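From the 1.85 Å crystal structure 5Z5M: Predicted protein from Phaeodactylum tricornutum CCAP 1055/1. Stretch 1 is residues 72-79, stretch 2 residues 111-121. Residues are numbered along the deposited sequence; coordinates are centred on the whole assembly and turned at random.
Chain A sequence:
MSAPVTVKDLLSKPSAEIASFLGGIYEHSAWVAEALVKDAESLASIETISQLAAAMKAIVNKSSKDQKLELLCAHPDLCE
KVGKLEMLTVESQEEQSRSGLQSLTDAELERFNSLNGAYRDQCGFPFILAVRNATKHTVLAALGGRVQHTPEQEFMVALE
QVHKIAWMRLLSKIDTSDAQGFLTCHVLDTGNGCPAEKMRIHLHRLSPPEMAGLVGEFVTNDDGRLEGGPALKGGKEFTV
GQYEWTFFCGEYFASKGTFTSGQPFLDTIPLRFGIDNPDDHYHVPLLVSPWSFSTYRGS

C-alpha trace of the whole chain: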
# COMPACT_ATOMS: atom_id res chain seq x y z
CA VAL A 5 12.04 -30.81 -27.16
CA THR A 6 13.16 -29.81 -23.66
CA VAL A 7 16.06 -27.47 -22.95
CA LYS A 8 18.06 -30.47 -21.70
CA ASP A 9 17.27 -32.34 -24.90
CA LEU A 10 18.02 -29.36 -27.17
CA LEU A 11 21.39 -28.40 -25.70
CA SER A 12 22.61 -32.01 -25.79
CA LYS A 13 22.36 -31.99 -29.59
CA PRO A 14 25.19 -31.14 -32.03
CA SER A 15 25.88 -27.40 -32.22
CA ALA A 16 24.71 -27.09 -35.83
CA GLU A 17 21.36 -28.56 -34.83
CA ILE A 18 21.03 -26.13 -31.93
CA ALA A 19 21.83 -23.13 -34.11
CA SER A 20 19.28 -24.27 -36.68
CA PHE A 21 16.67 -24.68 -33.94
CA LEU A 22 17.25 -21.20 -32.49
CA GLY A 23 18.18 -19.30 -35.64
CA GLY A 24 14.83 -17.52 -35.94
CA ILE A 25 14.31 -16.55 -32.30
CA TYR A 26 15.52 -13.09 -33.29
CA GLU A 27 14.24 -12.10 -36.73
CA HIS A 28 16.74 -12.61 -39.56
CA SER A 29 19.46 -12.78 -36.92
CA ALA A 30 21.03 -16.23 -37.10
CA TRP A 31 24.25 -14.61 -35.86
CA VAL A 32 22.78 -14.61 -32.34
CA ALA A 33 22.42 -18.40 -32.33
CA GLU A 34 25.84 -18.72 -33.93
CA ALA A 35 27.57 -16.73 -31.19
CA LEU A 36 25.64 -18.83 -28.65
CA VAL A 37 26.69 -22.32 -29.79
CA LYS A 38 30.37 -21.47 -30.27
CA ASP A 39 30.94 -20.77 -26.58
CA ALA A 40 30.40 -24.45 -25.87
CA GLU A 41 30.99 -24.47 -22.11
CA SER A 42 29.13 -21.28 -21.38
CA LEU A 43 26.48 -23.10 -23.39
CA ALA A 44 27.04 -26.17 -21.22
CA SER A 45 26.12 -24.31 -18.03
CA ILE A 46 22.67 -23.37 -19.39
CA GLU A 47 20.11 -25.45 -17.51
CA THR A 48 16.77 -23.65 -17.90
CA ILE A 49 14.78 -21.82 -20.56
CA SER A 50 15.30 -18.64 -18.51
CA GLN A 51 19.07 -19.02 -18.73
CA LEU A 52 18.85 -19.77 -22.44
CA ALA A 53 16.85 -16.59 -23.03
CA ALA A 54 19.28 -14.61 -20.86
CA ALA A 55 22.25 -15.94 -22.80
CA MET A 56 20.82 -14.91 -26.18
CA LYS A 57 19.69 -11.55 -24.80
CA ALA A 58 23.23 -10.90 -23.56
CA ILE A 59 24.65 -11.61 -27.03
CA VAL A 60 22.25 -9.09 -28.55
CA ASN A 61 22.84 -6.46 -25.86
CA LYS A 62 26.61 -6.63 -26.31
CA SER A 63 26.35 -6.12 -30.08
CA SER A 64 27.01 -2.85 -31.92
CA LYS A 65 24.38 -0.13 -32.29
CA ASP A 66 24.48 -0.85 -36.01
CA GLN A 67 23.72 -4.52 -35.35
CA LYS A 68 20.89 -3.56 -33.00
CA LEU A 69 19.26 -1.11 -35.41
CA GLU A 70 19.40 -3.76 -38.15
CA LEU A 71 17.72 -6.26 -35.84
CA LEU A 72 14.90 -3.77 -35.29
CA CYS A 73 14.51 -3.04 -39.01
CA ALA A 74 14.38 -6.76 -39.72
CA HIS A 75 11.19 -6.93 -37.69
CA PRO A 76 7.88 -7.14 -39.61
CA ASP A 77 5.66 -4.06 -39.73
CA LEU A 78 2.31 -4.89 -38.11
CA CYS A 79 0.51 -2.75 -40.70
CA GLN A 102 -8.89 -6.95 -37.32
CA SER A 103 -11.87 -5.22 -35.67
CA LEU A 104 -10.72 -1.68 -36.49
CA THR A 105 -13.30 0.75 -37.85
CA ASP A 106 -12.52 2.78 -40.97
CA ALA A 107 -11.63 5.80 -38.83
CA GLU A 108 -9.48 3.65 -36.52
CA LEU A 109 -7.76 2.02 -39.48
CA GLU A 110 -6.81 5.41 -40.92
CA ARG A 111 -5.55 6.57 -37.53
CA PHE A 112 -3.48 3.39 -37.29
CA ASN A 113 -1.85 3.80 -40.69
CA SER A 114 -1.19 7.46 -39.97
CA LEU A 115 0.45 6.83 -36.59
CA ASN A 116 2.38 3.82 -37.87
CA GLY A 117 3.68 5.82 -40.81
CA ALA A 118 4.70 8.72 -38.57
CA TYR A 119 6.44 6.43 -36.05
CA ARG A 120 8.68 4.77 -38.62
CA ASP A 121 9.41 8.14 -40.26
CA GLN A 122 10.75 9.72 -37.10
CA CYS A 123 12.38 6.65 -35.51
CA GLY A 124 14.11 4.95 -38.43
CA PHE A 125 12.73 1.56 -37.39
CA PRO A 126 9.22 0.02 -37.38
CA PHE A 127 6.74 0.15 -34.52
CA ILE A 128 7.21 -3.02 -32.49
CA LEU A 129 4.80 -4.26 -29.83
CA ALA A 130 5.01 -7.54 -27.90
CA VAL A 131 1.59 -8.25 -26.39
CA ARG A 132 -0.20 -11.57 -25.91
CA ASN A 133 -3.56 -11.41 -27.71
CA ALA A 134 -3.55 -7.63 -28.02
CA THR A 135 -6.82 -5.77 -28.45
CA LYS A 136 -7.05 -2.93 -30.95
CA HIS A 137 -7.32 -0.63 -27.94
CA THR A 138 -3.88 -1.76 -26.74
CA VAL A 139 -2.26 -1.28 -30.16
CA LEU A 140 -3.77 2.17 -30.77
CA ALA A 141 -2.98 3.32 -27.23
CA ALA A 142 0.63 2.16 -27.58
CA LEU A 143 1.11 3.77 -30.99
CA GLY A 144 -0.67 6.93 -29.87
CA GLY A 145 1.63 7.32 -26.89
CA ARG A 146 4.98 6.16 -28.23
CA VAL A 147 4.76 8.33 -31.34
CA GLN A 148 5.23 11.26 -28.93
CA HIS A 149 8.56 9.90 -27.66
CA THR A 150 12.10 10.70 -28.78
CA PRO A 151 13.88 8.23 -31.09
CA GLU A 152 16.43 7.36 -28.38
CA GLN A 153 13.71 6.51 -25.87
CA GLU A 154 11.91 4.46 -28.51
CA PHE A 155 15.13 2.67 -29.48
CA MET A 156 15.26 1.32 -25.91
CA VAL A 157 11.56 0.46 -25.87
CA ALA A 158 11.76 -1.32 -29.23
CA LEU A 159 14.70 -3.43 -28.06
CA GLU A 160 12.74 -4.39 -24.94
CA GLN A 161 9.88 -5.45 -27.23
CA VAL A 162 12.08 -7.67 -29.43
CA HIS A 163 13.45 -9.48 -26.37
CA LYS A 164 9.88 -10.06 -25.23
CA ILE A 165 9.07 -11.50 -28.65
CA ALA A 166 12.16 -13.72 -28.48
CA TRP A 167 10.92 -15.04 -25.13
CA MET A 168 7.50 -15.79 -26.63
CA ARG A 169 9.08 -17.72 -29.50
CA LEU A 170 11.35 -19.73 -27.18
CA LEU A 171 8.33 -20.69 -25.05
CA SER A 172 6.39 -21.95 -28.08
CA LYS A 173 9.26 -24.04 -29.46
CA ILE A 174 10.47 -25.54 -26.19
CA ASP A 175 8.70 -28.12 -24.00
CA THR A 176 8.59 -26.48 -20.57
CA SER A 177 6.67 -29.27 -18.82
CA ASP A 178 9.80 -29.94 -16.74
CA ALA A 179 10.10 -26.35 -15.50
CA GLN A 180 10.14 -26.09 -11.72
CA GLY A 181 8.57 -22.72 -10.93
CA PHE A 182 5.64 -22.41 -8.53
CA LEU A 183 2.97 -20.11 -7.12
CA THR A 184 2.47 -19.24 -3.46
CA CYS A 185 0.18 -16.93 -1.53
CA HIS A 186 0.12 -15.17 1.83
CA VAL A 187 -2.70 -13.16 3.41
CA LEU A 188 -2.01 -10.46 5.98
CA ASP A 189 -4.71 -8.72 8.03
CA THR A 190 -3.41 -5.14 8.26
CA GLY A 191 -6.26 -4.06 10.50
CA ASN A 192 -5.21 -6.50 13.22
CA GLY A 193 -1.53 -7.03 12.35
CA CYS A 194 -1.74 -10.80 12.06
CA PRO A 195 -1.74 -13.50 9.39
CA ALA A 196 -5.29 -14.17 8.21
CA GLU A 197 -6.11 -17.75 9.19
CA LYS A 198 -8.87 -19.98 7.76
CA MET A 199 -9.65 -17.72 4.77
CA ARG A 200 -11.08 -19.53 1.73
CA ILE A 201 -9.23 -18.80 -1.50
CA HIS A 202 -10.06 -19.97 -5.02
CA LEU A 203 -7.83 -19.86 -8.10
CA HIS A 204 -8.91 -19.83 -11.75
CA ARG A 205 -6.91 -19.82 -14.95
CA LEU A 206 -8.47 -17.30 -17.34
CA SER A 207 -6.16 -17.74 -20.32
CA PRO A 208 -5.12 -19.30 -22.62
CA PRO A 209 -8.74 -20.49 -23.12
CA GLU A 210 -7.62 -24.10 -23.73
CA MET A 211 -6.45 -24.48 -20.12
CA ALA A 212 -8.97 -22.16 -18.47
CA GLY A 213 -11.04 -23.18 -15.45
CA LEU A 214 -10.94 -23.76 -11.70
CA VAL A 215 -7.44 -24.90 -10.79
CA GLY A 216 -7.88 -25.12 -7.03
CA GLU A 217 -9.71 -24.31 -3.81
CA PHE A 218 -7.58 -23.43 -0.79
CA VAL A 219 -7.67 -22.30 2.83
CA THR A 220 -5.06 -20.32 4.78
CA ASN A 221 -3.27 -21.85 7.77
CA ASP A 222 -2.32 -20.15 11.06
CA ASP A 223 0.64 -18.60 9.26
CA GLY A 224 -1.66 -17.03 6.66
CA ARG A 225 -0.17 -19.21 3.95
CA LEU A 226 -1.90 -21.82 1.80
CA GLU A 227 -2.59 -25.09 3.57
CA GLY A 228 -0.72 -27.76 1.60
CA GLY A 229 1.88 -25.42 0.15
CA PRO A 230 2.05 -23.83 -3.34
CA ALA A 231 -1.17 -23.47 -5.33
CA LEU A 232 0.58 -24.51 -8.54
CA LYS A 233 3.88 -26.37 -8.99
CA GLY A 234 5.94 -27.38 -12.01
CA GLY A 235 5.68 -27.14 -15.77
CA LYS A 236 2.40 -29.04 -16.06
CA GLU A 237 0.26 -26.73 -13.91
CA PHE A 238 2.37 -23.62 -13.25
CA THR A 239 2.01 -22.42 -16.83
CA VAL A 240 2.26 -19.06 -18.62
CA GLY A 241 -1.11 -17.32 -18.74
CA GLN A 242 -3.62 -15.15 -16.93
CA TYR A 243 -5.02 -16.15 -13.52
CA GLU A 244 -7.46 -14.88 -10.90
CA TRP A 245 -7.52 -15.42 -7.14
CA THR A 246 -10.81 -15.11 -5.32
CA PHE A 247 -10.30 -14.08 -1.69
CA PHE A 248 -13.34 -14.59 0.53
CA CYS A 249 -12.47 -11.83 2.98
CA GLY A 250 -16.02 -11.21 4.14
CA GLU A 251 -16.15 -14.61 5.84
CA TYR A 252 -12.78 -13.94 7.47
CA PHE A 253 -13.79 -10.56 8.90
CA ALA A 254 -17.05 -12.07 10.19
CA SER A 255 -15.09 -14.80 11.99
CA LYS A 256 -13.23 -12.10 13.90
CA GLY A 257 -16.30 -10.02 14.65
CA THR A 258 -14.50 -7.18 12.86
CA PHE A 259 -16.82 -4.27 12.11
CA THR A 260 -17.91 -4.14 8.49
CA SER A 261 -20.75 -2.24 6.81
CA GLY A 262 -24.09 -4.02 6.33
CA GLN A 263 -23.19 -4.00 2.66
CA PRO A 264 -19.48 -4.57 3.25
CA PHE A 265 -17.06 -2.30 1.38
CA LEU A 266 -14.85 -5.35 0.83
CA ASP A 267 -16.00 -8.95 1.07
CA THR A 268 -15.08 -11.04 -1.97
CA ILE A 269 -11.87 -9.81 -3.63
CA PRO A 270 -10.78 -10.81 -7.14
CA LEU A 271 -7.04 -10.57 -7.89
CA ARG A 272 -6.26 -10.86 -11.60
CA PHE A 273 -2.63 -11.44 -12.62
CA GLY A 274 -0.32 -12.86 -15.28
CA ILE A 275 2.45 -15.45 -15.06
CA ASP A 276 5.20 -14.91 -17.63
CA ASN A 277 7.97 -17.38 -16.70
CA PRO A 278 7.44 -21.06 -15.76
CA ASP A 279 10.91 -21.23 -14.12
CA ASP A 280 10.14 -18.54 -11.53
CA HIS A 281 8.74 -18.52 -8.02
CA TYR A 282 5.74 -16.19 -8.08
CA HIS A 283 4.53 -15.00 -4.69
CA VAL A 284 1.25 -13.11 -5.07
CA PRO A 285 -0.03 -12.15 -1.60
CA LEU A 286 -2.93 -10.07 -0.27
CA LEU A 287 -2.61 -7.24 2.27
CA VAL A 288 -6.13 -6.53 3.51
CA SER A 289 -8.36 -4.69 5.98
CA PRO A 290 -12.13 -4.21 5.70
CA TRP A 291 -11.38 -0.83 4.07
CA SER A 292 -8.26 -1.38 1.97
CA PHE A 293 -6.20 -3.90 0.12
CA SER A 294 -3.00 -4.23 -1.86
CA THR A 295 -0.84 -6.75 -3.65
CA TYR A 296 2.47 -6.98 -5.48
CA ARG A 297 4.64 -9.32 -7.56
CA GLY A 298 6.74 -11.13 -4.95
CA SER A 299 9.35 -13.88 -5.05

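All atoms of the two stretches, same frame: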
# COMPACT_ATOMS: atom_id res chain seq x y z
N LEU A 72 16.20 -4.44 -35.35
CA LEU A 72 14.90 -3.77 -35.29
C LEU A 72 14.26 -3.65 -36.67
O LEU A 72 13.07 -3.93 -36.84
CB LEU A 72 15.04 -2.38 -34.67
CG LEU A 72 15.49 -2.31 -33.21
CD1 LEU A 72 15.49 -0.87 -32.72
CD2 LEU A 72 14.61 -3.18 -32.32
N CYS A 73 15.05 -3.25 -37.66
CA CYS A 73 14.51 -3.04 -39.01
C CYS A 73 14.14 -4.35 -39.69
O CYS A 73 13.37 -4.36 -40.65
CB CYS A 73 15.52 -2.27 -39.87
SG CYS A 73 15.77 -0.57 -39.31
N ALA A 74 14.69 -5.45 -39.19
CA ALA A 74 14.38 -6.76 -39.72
C ALA A 74 13.00 -7.21 -39.27
O ALA A 74 12.42 -8.14 -39.83
CB ALA A 74 15.44 -7.78 -39.30
N HIS A 75 12.47 -6.54 -38.25
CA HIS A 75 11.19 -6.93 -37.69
C HIS A 75 10.04 -6.50 -38.59
O HIS A 75 10.05 -5.39 -39.14
CB HIS A 75 11.01 -6.36 -36.28
CG HIS A 75 10.17 -7.21 -35.39
ND1 HIS A 75 10.66 -8.32 -34.74
CD2 HIS A 75 8.86 -7.12 -35.05
CE1 HIS A 75 9.70 -8.88 -34.04
NE2 HIS A 75 8.59 -8.18 -34.21
N PRO A 76 9.05 -7.39 -38.76
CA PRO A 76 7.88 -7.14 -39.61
C PRO A 76 7.03 -5.99 -39.12
O PRO A 76 6.80 -5.85 -37.92
CB PRO A 76 7.10 -8.46 -39.53
CG PRO A 76 8.11 -9.48 -39.13
CD PRO A 76 9.05 -8.76 -38.22
N ASP A 77 6.55 -5.17 -40.05
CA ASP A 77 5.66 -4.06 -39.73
C ASP A 77 4.24 -4.59 -39.56
O ASP A 77 3.69 -5.24 -40.45
CB ASP A 77 5.71 -3.01 -40.84
CG ASP A 77 5.32 -1.63 -40.36
OD1 ASP A 77 6.08 -0.67 -40.60
OD2 ASP A 77 4.23 -1.50 -39.75
N LEU A 78 3.62 -4.31 -38.41
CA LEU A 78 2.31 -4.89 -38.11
C LEU A 78 1.18 -4.11 -38.79
O LEU A 78 0.04 -4.13 -38.33
CB LEU A 78 2.08 -4.98 -36.60
CG LEU A 78 2.12 -3.77 -35.67
CD1 LEU A 78 0.73 -3.22 -35.40
CD2 LEU A 78 2.79 -4.14 -34.35
N CYS A 79 1.50 -3.44 -39.89
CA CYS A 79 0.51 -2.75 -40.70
C CYS A 79 0.03 -3.63 -41.85
O CYS A 79 -0.14 -4.84 -41.69
CB CYS A 79 1.08 -1.44 -41.25
N ARG A 111 -6.37 6.08 -38.63
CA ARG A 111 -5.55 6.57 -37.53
C ARG A 111 -4.37 5.65 -37.29
O ARG A 111 -3.27 6.11 -36.97
CB ARG A 111 -6.37 6.72 -36.24
CG ARG A 111 -5.54 7.29 -35.10
CD ARG A 111 -6.32 7.45 -33.80
NE ARG A 111 -5.43 7.88 -32.73
CZ ARG A 111 -5.36 7.32 -31.53
NH1 ARG A 111 -4.51 7.78 -30.62
NH2 ARG A 111 -6.16 6.29 -31.23
N PHE A 112 -4.58 4.34 -37.44
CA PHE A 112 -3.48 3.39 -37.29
C PHE A 112 -2.40 3.61 -38.33
O PHE A 112 -1.23 3.76 -37.98
CB PHE A 112 -3.98 1.95 -37.40
CG PHE A 112 -2.86 0.94 -37.43
CD1 PHE A 112 -2.27 0.52 -36.26
CD2 PHE A 112 -2.39 0.44 -38.64
CE1 PHE A 112 -1.23 -0.39 -36.28
CE2 PHE A 112 -1.35 -0.47 -38.67
CZ PHE A 112 -0.77 -0.89 -37.48
N ASN A 113 -2.79 3.60 -39.60
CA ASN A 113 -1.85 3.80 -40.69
C ASN A 113 -1.09 5.10 -40.56
O ASN A 113 0.12 5.16 -40.80
CB ASN A 113 -2.58 3.75 -42.04
CG ASN A 113 -3.13 2.38 -42.36
OD1 ASN A 113 -2.63 1.37 -41.87
ND2 ASN A 113 -4.16 2.33 -43.20
N SER A 114 -1.80 6.16 -40.17
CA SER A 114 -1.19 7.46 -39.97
C SER A 114 -0.12 7.43 -38.88
O SER A 114 1.02 7.84 -39.10
CB SER A 114 -2.26 8.50 -39.63
OG SER A 114 -1.71 9.80 -39.59
N LEU A 115 -0.49 6.94 -37.70
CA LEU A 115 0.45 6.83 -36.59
C LEU A 115 1.63 5.93 -36.94
O LEU A 115 2.77 6.25 -36.61
CB LEU A 115 -0.25 6.28 -35.34
CG LEU A 115 -1.27 7.20 -34.66
CD1 LEU A 115 -1.98 6.46 -33.54
CD2 LEU A 115 -0.61 8.47 -34.15
N ASN A 116 1.35 4.80 -37.59
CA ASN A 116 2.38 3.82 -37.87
C ASN A 116 3.37 4.36 -38.90
O ASN A 116 4.57 4.12 -38.81
CB ASN A 116 1.75 2.51 -38.36
CG ASN A 116 2.75 1.38 -38.50
OD1 ASN A 116 3.39 0.99 -37.52
ND2 ASN A 116 2.89 0.85 -39.70
N GLY A 117 2.84 5.13 -39.85
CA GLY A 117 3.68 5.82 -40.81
C GLY A 117 4.56 6.86 -40.14
O GLY A 117 5.77 6.87 -40.35
N ALA A 118 3.96 7.70 -39.30
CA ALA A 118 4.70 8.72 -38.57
C ALA A 118 5.82 8.11 -37.72
O ALA A 118 6.97 8.54 -37.79
CB ALA A 118 3.76 9.54 -37.69
N TYR A 119 5.47 7.09 -36.94
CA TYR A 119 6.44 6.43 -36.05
C TYR A 119 7.70 6.01 -36.79
O TYR A 119 8.81 6.35 -36.38
CB TYR A 119 5.81 5.21 -35.39
CG TYR A 119 6.70 4.56 -34.34
CD1 TYR A 119 6.52 4.83 -32.99
CD2 TYR A 119 7.70 3.66 -34.70
CE1 TYR A 119 7.32 4.24 -32.03
CE2 TYR A 119 8.51 3.07 -33.74
CZ TYR A 119 8.31 3.36 -32.41
OH TYR A 119 9.10 2.77 -31.44
N ARG A 120 7.53 5.28 -37.88
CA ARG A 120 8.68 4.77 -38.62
C ARG A 120 9.48 5.91 -39.24
O ARG A 120 10.71 5.85 -39.30
CB ARG A 120 8.24 3.78 -39.70
CG ARG A 120 9.38 3.36 -40.61
CD ARG A 120 9.41 1.86 -40.82
NE ARG A 120 10.75 1.41 -41.20
CZ ARG A 120 11.06 0.16 -41.49
NH1 ARG A 120 10.13 -0.78 -41.46
NH2 ARG A 120 12.31 -0.16 -41.82
N ASP A 121 8.77 6.95 -39.68
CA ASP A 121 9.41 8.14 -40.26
C ASP A 121 10.39 8.77 -39.29
O ASP A 121 11.52 9.10 -39.66
CB ASP A 121 8.36 9.19 -40.65
CG ASP A 121 7.51 8.75 -41.83
OD1 ASP A 121 7.92 7.83 -42.56
OD2 ASP A 121 6.42 9.34 -42.02

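Stretch 2 (residues 111-121) is helical throughout, part of a helix that begins before Arg 111 and runs on past Asp 121, with i to i+4 backbone hydrogen bonds such as Asn 116 N to Phe 112 O (2.8 Å); the bond from Arg 120 N to Asn 116 O, at 3.3 Å, is weak. Stretch 1 (residues 72-79) enters as helix at Leu 72 and Cys 73, and a turn closed by His 75 N to Leu 72 O (3.0 Å) leads into a loop, extended at His 75, Pro 76 and Asp 77. No backbone hydrogen bond joins the two stretches. The loop runs beside the helix in the opposite sense, so that Cys 73 lies near Arg 120 and Cys 79 near Phe 112; the backbones stay apart, the nearest CA atoms, of Cys 79 and Asn 113, being 7.0 Å from each other. The contact is small, burying 326 Å² in total, and the helix meets it mainly through Phe 112, Asn 116 and Arg 120, spaced four residues apart and therefore aligned along one side, each with its CA-to-CB bond toward the loop.

At the centre, the amide of Asn 116 donates from ND2 to OD2 of Asp 77 at 2.7 Å with an N-H...O angle of 160°, a short, nearly straight bond and the one hydrogen bond across the contact. Asp 77 OD2 also accepts a weak bond from Cys 79 N (3.4 Å, 127°). The other oxygen, Asp 77 OD1, lies 4.1 Å from Arg 120 NH1, near the guanidinium plane and at its edge; opposite charges favour this approach, but the distance is too long for a salt bridge. Beyond it, Cys 73 SG sits 4.3 Å from Arg 120 NH2, a loose contact.

Toward the start of stretch 2 the chemistry becomes apolar. Phe 112 (chi1 t) extends its ring to the end of stretch 1, where Leu 78 CD1 packs 3.5 Å from Phe 112 CZ. The CA-to-CB bond of Leu 78 points sideways, yet its side chain, with chi1 p, ends nearer the helix. Leu 78 O also lies 3.4 Å from Phe 112 CZ. Cys 79 CA meets the ring edge, 3.6 Å from Phe 112 CE2, and Cys 79 CB is 3.7 Å from the same CE2 atom while lying 3.3 Å from Asn 116 ND2, so this residue touches both the aromatic and the polar parts of the contact. Its SG is not modelled.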